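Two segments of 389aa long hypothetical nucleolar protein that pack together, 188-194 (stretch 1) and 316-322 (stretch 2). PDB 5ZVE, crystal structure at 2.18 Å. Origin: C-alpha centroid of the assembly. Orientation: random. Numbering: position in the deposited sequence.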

# COMPACT_ATOMS: atom_id res chain seq x y z
N VAL A 188 -2.78 -9.78 -5.78
CA VAL A 188 -2.99 -11.20 -5.50
C VAL A 188 -4.24 -11.40 -4.65
O VAL A 188 -5.00 -12.35 -4.86
CB VAL A 188 -1.76 -11.82 -4.79
CG1 VAL A 188 -2.01 -13.26 -4.44
CG2 VAL A 188 -0.52 -11.70 -5.68
N THR A 189 -4.45 -10.50 -3.69
CA THR A 189 -5.60 -10.58 -2.79
C THR A 189 -6.93 -10.68 -3.54
O THR A 189 -7.72 -11.58 -3.29
CB THR A 189 -5.64 -9.35 -1.85
OG1 THR A 189 -4.47 -9.34 -1.01
CG2 THR A 189 -6.88 -9.40 -0.97
N ALA A 190 -7.17 -9.76 -4.47
CA ALA A 190 -8.42 -9.75 -5.23
C ALA A 190 -8.55 -11.00 -6.10
O ALA A 190 -9.65 -11.54 -6.26
CB ALA A 190 -8.51 -8.50 -6.09
N ARG A 191 -7.44 -11.45 -6.67
CA ARG A 191 -7.43 -12.68 -7.45
C ARG A 191 -7.82 -13.90 -6.60
O ARG A 191 -8.65 -14.71 -7.00
CB ARG A 191 -6.05 -12.90 -8.07
CG ARG A 191 -5.82 -12.11 -9.34
CD ARG A 191 -6.38 -12.86 -10.54
NE ARG A 191 -6.07 -12.19 -11.79
CZ ARG A 191 -6.38 -12.67 -12.99
NH1 ARG A 191 -6.99 -13.84 -13.09
NH2 ARG A 191 -6.06 -11.99 -14.08
N VAL A 192 -7.20 -14.00 -5.43
CA VAL A 192 -7.42 -15.11 -4.52
C VAL A 192 -8.87 -15.17 -4.03
O VAL A 192 -9.37 -16.22 -3.64
CB VAL A 192 -6.42 -15.02 -3.33
CG1 VAL A 192 -6.80 -15.94 -2.18
CG2 VAL A 192 -5.00 -15.30 -3.82
N LEU A 193 -9.57 -14.04 -4.12
CA LEU A 193 -10.99 -14.00 -3.78
C LEU A 193 -11.84 -14.71 -4.82
O LEU A 193 -12.91 -15.24 -4.51
CB LEU A 193 -11.46 -12.55 -3.63
CG LEU A 193 -12.91 -12.39 -3.16
CD1 LEU A 193 -13.11 -13.03 -1.80
CD2 LEU A 193 -13.33 -10.93 -3.13
N GLU A 194 -11.34 -14.74 -6.06
CA GLU A 194 -12.04 -15.34 -7.19
C GLU A 194 -13.49 -14.89 -7.30
O GLU A 194 -14.41 -15.71 -7.24
CB GLU A 194 -11.99 -16.87 -7.10
CG GLU A 194 -10.60 -17.47 -7.05
CD GLU A 194 -10.63 -18.99 -7.04
OE1 GLU A 194 -11.68 -19.57 -7.42
OE2 GLU A 194 -9.62 -19.62 -6.66
N GLY A 316 -19.78 -19.71 2.21
CA GLY A 316 -19.24 -18.44 1.77
C GLY A 316 -17.75 -18.30 2.02
O GLY A 316 -17.16 -19.04 2.81
N VAL A 317 -17.14 -17.33 1.36
CA VAL A 317 -15.69 -17.16 1.40
C VAL A 317 -15.30 -15.79 1.94
O VAL A 317 -15.83 -14.76 1.51
CB VAL A 317 -15.07 -17.35 0.02
CG1 VAL A 317 -13.57 -17.04 0.05
CG2 VAL A 317 -15.32 -18.76 -0.48
N LEU A 318 -14.37 -15.78 2.89
CA LEU A 318 -13.80 -14.54 3.39
C LEU A 318 -12.33 -14.45 3.04
O LEU A 318 -11.57 -15.40 3.26
CB LEU A 318 -13.99 -14.42 4.91
CG LEU A 318 -13.21 -13.31 5.61
CD1 LEU A 318 -13.75 -11.94 5.26
CD2 LEU A 318 -13.22 -13.52 7.12
N VAL A 319 -11.93 -13.33 2.46
CA VAL A 319 -10.51 -13.06 2.29
C VAL A 319 -10.12 -11.92 3.22
O VAL A 319 -10.66 -10.82 3.15
CB VAL A 319 -10.15 -12.70 0.83
CG1 VAL A 319 -8.81 -12.00 0.77
CG2 VAL A 319 -10.13 -13.96 -0.03
N TYR A 320 -9.18 -12.23 4.11
CA TYR A 320 -8.66 -11.27 5.07
C TYR A 320 -7.24 -10.89 4.70
O TYR A 320 -6.40 -11.75 4.47
CB TYR A 320 -8.71 -11.88 6.48
CG TYR A 320 -8.15 -11.03 7.59
CD1 TYR A 320 -8.93 -10.06 8.22
CD2 TYR A 320 -6.86 -11.23 8.06
CE1 TYR A 320 -8.42 -9.30 9.27
CE2 TYR A 320 -6.34 -10.48 9.10
CZ TYR A 320 -7.13 -9.51 9.71
OH TYR A 320 -6.62 -8.76 10.74
N SER A 321 -6.98 -9.59 4.60
CA SER A 321 -5.63 -9.13 4.29
C SER A 321 -5.23 -7.92 5.12
O SER A 321 -6.06 -7.09 5.48
CB SER A 321 -5.50 -8.81 2.79
OG SER A 321 -6.33 -7.73 2.41
N THR A 322 -3.94 -7.83 5.42
CA THR A 322 -3.37 -6.65 6.05
C THR A 322 -2.03 -6.29 5.41
O THR A 322 -1.40 -7.14 4.78
CB THR A 322 -3.13 -6.85 7.57
OG1 THR A 322 -1.99 -7.69 7.76
CG2 THR A 322 -4.35 -7.48 8.25

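A helix lies along a β-strand here, the two running nearly antiparallel at 169° with their axes 9.0 Å apart at closest approach. No hydrogen bond crosses between them, so the contact rests on the fit of side chains; within the helix, V192 N bonds to V188 O at 2.8 Å.

The strand's alternation sets the pattern. V317, V319 and S321 point their CA-to-CB bonds toward the helix, while L318 and Y320 point away. On the helix, T189 and L193 stand one turn apart, and V319 is the bump that fits between them. V319 CG1 lies 3.7 Å from T189 CG2, and V319 CG2 lies 3.6 Å from L193 CD1. Both are ordinary van der Waals distances, and a β-branched valine suits the place because its two methyls spread to meet both neighbors. V319 accordingly has the largest area covered in this contact. V192 adds a looser margin, its CG1 lying 4.4 Å from V319 CG2.

L193 leaves its backbone sideways, but its longer side chain, with chi1 t and chi2 p, brings its end nearer the strand. L193 CD1 thus touches V319 and comes within 4.4 Å of V317 CG1, a more open approach that extends the apolar patch along the strand.

At the other end the side chains are small, and the T189 and S321 CA atoms are 7.2 Å apart. T189 CG2 sits 3.8 Å from S321 OG, a packing contact rather than a hydrogen bond. Threonine suits this position because it offers a methyl to the strand while its OG1 is hydrogen-bonded elsewhere in the structure; S321 OG is likewise satisfied elsewhere, so neither buried hydroxyl is left without a partner.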